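Local structure of putative thioesterase II (Thermobifida fusca, 3BBJ) at residues 179-182 with 183-186; 253-256 with 257-261. The protein is a putative thioesterase of the acyl-CoA thioesterase family, probably hydrolysing thioester bonds of acyl-CoA or similar substrates. All coordinates share one frame; numbering follows the deposited sequence.

Overall arrangement
Both contacts are local turns at strand ends in the C-terminal hotdog-family region. Contact 1 (179-182 with 183-186) leaves strand 173-180. Contact 2 (253-256 with 257-261) closes the hairpin of strands 246-254 and 260-269. Strands 173-180 and 246-254 both flank strand 233-243. Both contacts touch helix 191-198, through Leu180 on Phe194 and Leu253 on Leu195. Their centres lie about 19 Å apart. Each is partly buried, with exposed residues at its turn. Contact 1 is held by backbone carbonyls, one serine hydroxyl and a water, and sends its charges outward to Arg150 and Asp145. Contact 2 pairs Asp255 with Arg259 internally, and its Leu260 packs on Leu241 of the second subunit.

Contact 1 (179-182 with 183-186); sequences DLSA and RDGG
Ser181, Ala182 and Gly186 bring the two ends of this tight loop together. The carbonyl of Ser181 accepts from Gly186 N, with Ser181 O 3.1 Å from that nitrogen. The donor is tilted 24° from the carbonyl plane. Asp184 N makes a weak bond to the same oxygen. Its firmer partner is the serine hydroxyl, at 3.1 Å from Asp184 N to Ser181 OG. A chi1 of 72° puts OG between the backbone N and the carbonyl carbon, within bonding distance of that amide. OG also hydrogen-bonds to Ala149 O, tying the turn to a neighbouring loop. The loop is a Schellman motif just after strand 173-180 of the hotdog-family region, with a type I beta turn from Ala182 to Gly185 inside it. Gly185 N hydrogen-bonds to Ala182 O at 3.0 Å, from above the carbonyl plane. Gly186 N adds a weak bond to Ala182 O. Gly185, with phi 127°, takes the positive-phi place that ends the motif. One water donates to Ser181 O and to Gly186 O, at 2.9 Å from each. Leu180 CB rests 3.6 Å from Gly186 O. Beyond the turn, Asp184 forms a salt bridge with Arg150, and Arg183 forms one with Asp145.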
ATOM      1  N   ASP A 179     -17.986   8.116  10.544  1.00 47.41           N
ATOM      2  CA  ASP A 179     -17.462   8.942  11.635  1.00 47.22           C
ATOM      3  C   ASP A 179     -17.554   8.121  12.911  1.00 45.76           C
ATOM      4  O   ASP A 179     -18.186   7.059  12.922  1.00 46.99           O
ATOM      5  CB  ASP A 179     -18.306  10.223  11.773  1.00 48.69           C
ATOM      6  CG  ASP A 179     -17.530  11.396  12.405  1.00 49.52           C
ATOM      7  OD1 ASP A 179     -16.464  11.182  13.038  1.00 46.75           O
ATOM      8  OD2 ASP A 179     -18.004  12.547  12.246  1.00 57.92           O
ATOM      9  N   LEU A 180     -16.915   8.593  13.970  1.00 46.28           N
ATOM     10  CA  LEU A 180     -17.110   8.027  15.306  1.00 46.95           C
ATOM     11  C   LEU A 180     -18.595   8.141  15.691  1.00 46.63           C
ATOM     12  O   LEU A 180     -19.287   9.061  15.265  1.00 44.89           O
ATOM     13  CB  LEU A 180     -16.251   8.770  16.338  1.00 47.75           C
ATOM     14  CG  LEU A 180     -14.726   8.652  16.178  1.00 47.27           C
ATOM     15  CD1 LEU A 180     -14.002   9.564  17.160  1.00 42.44           C
ATOM     16  CD2 LEU A 180     -14.311   7.203  16.371  1.00 41.88           C
ATOM     17  N   SER A 181     -19.085   7.202  16.492  1.00 46.97           N
ATOM     18  CA  SER A 181     -20.506   7.160  16.810  1.00 47.13           C
ATOM     19  C   SER A 181     -20.982   8.323  17.722  1.00 48.66           C
ATOM     20  O   SER A 181     -20.244   8.838  18.587  1.00 47.54           O
ATOM     21  CB  SER A 181     -20.860   5.806  17.448  1.00 47.44           C
ATOM     22  OG  SER A 181     -20.357   5.696  18.786  1.00 46.64           O
ATOM     23  N   ALA A 182     -22.235   8.710  17.503  1.00 48.13           N
ATOM     24  CA  ALA A 182     -22.930   9.681  18.335  1.00 47.52           C
ATOM     25  C   ALA A 182     -22.922   9.150  19.764  1.00 49.01           C
ATOM     26  O   ALA A 182     -22.575   9.870  20.694  1.00 49.93           O
ATOM     27  CB  ALA A 182     -24.358   9.881  17.824  1.00 44.81           C
ATOM     28  N   ARG A 183     -23.260   7.866  19.905  1.00 49.43           N
ATOM     29  CA  ARG A 183     -23.272   7.155  21.183  1.00 48.08           C
ATOM     30  C   ARG A 183     -22.015   7.344  22.043  1.00 47.36           C
ATOM     31  O   ARG A 183     -22.099   7.481  23.258  1.00 47.33           O
ATOM     32  CB  ARG A 183     -23.431   5.664  20.885  1.00 49.66           C
ATOM     33  CG  ARG A 183     -23.523   4.782  22.104  1.00 50.55           C
ATOM     34  CD  ARG A 183     -23.469   3.323  21.744  1.00 46.27           C
ATOM     35  NE  ARG A 183     -23.509   2.505  22.947  1.00 48.03           N
ATOM     36  CZ  ARG A 183     -23.909   1.242  22.994  1.00 50.95           C
ATOM     37  NH1 ARG A 183     -24.306   0.619  21.890  1.00 57.87           N
ATOM     38  NH2 ARG A 183     -23.907   0.596  24.148  1.00 48.75           N
ATOM     39  N   ASP A 184     -20.852   7.302  21.407  1.00 48.09           N
ATOM     40  CA  ASP A 184     -19.567   7.385  22.110  1.00 47.87           C
ATOM     41  C   ASP A 184     -19.077   8.807  22.317  1.00 48.58           C
ATOM     42  O   ASP A 184     -17.992   9.014  22.906  1.00 47.25           O
ATOM     43  CB  ASP A 184     -18.492   6.648  21.334  1.00 47.87           C
ATOM     44  CG  ASP A 184     -18.673   5.172  21.350  1.00 46.68           C
ATOM     45  OD1 ASP A 184     -19.649   4.707  21.967  1.00 52.84           O
ATOM     46  OD2 ASP A 184     -17.823   4.475  20.735  1.00 50.95           O
ATOM     47  N   GLY A 185     -19.838   9.782  21.815  1.00 48.88           N
ATOM     48  CA  GLY A 185     -19.477  11.186  22.015  1.00 49.89           C
ATOM     49  C   GLY A 185     -19.378  12.096  20.799  1.00 50.85           C
ATOM     50  O   GLY A 185     -18.814  13.175  20.907  1.00 51.06           O
ATOM     51  N   GLY A 186     -19.941  11.683  19.662  1.00 51.89           N
ATOM     52  CA  GLY A 186     -20.009  12.530  18.473  1.00 51.28           C
ATOM     53  C   GLY A 186     -18.757  12.463  17.607  1.00 52.14           C
ATOM     54  O   GLY A 186     -17.819  11.688  17.870  1.00 51.58           O
TER
HETATM   55  O   HOH W   1     -17.551   9.263  19.477  1.00 43.17           O

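Contact 2 (253-256 with 257-261)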
ATOM      1  N   LEU A 253     -11.015   8.158   1.372  1.00 45.77           N
ATOM      2  CA  LEU A 253     -11.797   9.030   2.223  1.00 46.21           C
ATOM      3  C   LEU A 253     -11.647  10.485   1.781  1.00 47.59           C
ATOM      4  O   LEU A 253     -10.534  10.951   1.494  1.00 48.19           O
ATOM      5  CB  LEU A 253     -11.346   8.895   3.681  1.00 47.23           C
ATOM      6  CG  LEU A 253     -11.377   7.524   4.359  1.00 44.77           C
ATOM      7  CD1 LEU A 253     -10.784   7.584   5.804  1.00 34.45           C
ATOM      8  CD2 LEU A 253     -12.789   6.985   4.384  1.00 37.53           C
ATOM      9  N   TRP A 254     -12.779  11.186   1.725  1.00 48.81           N
ATOM     10  CA  TRP A 254     -12.831  12.620   1.419  1.00 48.51           C
ATOM     11  C   TRP A 254     -13.466  13.344   2.592  1.00 50.29           C
ATOM     12  O   TRP A 254     -14.235  12.755   3.371  1.00 51.61           O
ATOM     13  CB  TRP A 254     -13.693  12.899   0.191  1.00 48.95           C
ATOM     14  CG  TRP A 254     -13.185  12.347  -1.095  1.00 47.11           C
ATOM     15  CD1 TRP A 254     -12.558  13.034  -2.093  1.00 46.07           C
ATOM     16  CD2 TRP A 254     -13.284  10.993  -1.537  1.00 43.64           C
ATOM     17  NE1 TRP A 254     -12.252  12.185  -3.136  1.00 44.16           N
ATOM     18  CE2 TRP A 254     -12.689  10.925  -2.816  1.00 47.61           C
ATOM     19  CE3 TRP A 254     -13.815   9.833  -0.979  1.00 47.50           C
ATOM     20  CZ2 TRP A 254     -12.605   9.730  -3.538  1.00 50.22           C
ATOM     21  CZ3 TRP A 254     -13.744   8.651  -1.700  1.00 49.60           C
ATOM     22  CH2 TRP A 254     -13.136   8.607  -2.963  1.00 49.63           C
ATOM     23  N   ASP A 255     -13.167  14.632   2.708  1.00 51.92           N
ATOM     24  CA  ASP A 255     -13.741  15.441   3.779  1.00 52.76           C
ATOM     25  C   ASP A 255     -15.031  16.134   3.330  1.00 53.87           C
ATOM     26  O   ASP A 255     -15.456  15.999   2.175  1.00 52.31           O
ATOM     27  CB  ASP A 255     -12.710  16.466   4.302  1.00 52.83           C
ATOM     28  CG  ASP A 255     -12.458  17.639   3.333  1.00 53.39           C
ATOM     29  OD1 ASP A 255     -12.945  17.655   2.177  1.00 47.85           O
ATOM     30  OD2 ASP A 255     -11.738  18.561   3.765  1.00 53.21           O
ATOM     31  N   ALA A 256     -15.634  16.870   4.265  1.00 56.41           N
ATOM     32  CA  ALA A 256     -16.834  17.675   4.015  1.00 57.97           C
ATOM     33  C   ALA A 256     -16.733  18.526   2.752  1.00 58.67           C
ATOM     34  O   ALA A 256     -17.725  18.740   2.065  1.00 59.88           O
ATOM     35  CB  ALA A 256     -17.137  18.584   5.237  1.00 56.50           C
ATOM     36  N   ARG A 257     -15.528  19.008   2.454  1.00 59.43           N
ATOM     37  CA  ARG A 257     -15.295  19.897   1.309  1.00 60.00           C
ATOM     38  C   ARG A 257     -15.019  19.169   0.014  1.00 58.14           C
ATOM     39  O   ARG A 257     -14.811  19.809  -1.010  1.00 59.14           O
ATOM     40  CB  ARG A 257     -14.114  20.825   1.609  1.00 61.24           C
ATOM     41  CG  ARG A 257     -14.322  21.654   2.868  1.00 65.14           C
ATOM     42  CD  ARG A 257     -13.018  21.998   3.545  1.00 68.38           C
ATOM     43  NE  ARG A 257     -12.167  22.813   2.688  1.00 72.65           N
ATOM     44  CZ  ARG A 257     -10.986  23.300   3.051  1.00 71.81           C
ATOM     45  NH1 ARG A 257     -10.500  23.060   4.278  1.00 67.77           N
ATOM     46  NH2 ARG A 257     -10.293  24.029   2.183  1.00 69.51           N
ATOM     47  N   GLY A 258     -15.013  17.841   0.054  1.00 56.37           N
ATOM     48  CA  GLY A 258     -14.714  17.037  -1.128  1.00 54.65           C
ATOM     49  C   GLY A 258     -13.226  16.879  -1.420  1.00 52.89           C
ATOM     50  O   GLY A 258     -12.843  16.532  -2.544  1.00 52.27           O
ATOM     51  N   ARG A 259     -12.386  17.121  -0.412  1.00 50.92           N
ATOM     52  CA  ARG A 259     -10.937  17.009  -0.571  1.00 49.90           C
ATOM     53  C   ARG A 259     -10.481  15.624  -0.183  1.00 47.77           C
ATOM     54  O   ARG A 259     -10.775  15.152   0.917  1.00 46.75           O
ATOM     55  CB  ARG A 259     -10.230  18.058   0.281  1.00 51.83           C
ATOM     56  CG  ARG A 259     -10.506  19.497  -0.211  1.00 55.45           C
ATOM     57  CD  ARG A 259     -10.319  20.550   0.881  1.00 65.56           C
ATOM     58  NE  ARG A 259      -8.935  20.701   1.346  1.00 64.24           N
ATOM     59  CZ  ARG A 259      -8.445  20.271   2.509  1.00 65.13           C
ATOM     60  NH1 ARG A 259      -9.197  19.629   3.379  1.00 61.11           N
ATOM     61  NH2 ARG A 259      -7.168  20.489   2.805  1.00 70.95           N
ATOM     62  N   LEU A 260      -9.795  14.955  -1.094  1.00 45.02           N
ATOM     63  CA  LEU A 260      -9.256  13.632  -0.810  1.00 44.66           C
ATOM     64  C   LEU A 260      -8.262  13.753   0.355  1.00 43.44           C
ATOM     65  O   LEU A 260      -7.305  14.530   0.283  1.00 43.24           O
ATOM     66  CB  LEU A 260      -8.571  13.051  -2.056  1.00 42.07           C
ATOM     67  CG  LEU A 260      -7.903  11.677  -1.938  1.00 45.58           C
ATOM     68  CD1 LEU A 260      -8.962  10.558  -1.706  1.00 42.56           C
ATOM     69  CD2 LEU A 260      -6.988  11.368  -3.164  1.00 44.31           C
ATOM     70  N   VAL A 261      -8.501  12.993   1.416  1.00 41.90           N
ATOM     71  CA  VAL A 261      -7.630  13.017   2.595  1.00 42.68           C
ATOM     72  C   VAL A 261      -6.893  11.694   2.858  1.00 43.22           C
ATOM     73  O   VAL A 261      -5.820  11.720   3.421  1.00 43.08           O
ATOM     74  CB  VAL A 261      -8.410  13.440   3.896  1.00 42.74           C
ATOM     75  CG1 VAL A 261      -8.955  14.854   3.772  1.00 40.94           C
ATOM     76  CG2 VAL A 261      -9.543  12.476   4.183  1.00 47.57           C
TER
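Arg257 meets Asp255 at the start of the turn. Its backbone N makes a weak bond to Asp255 OD1, at 2.9 Å. Its side chain bends at chi3 and passes close to the carboxylate. Asp255 OD2 and Arg257 NE are 4.4 Å apart, too distant and too far off the guanidinium plane for a salt bridge, which leaves only the attraction of opposite charges. Gly258 N hydrogen-bonds to Asp255 O at 2.8 Å, from above its carbonyl plane, and closes the type I turn 255-258. Gly258 O also lies at the edge of the Trp254 ring, near CD1. This is a beta hairpin with a type I turn and a G1 bulge, joining strands 246-254 and 260-269 of the hotdog-family region, and Gly258, with phi 81°, takes the first position of the bulge. Arg259 is gripped by Asp255 at two points. Arg259 N hydrogen-bonds to Asp255 OD1 at 2.7 Å, and Arg259 NH1 makes a salt bridge to Asp255 OD2 at 2.8 Å. Both donors come from above the carboxylate plane, yet OD2 lies in the plane of the guanidinium, at its edge. Asp255 chi1, 73°, sets the carboxylate between its own backbone N and carbonyl carbon, where OD1 reaches the amide of Arg259 and, weakly, that of Arg257. Arg259 NH1 has a second partner in Ile227 O, and Arg259 O accepts from Asp255 N. Leu260 pairs with Trp254 at a non-hydrogen-bonded site. Its CD1 sits over one face of the indole, 4.1 Å from the centroid of the five-membered ring, in a CH-pi contact. The methyl is offset toward the rim. Val261 N bonds nearly straight to Leu253 O (N-H...O 168°), and Val261 CG2 meets Leu253 CB at 4.0 Å.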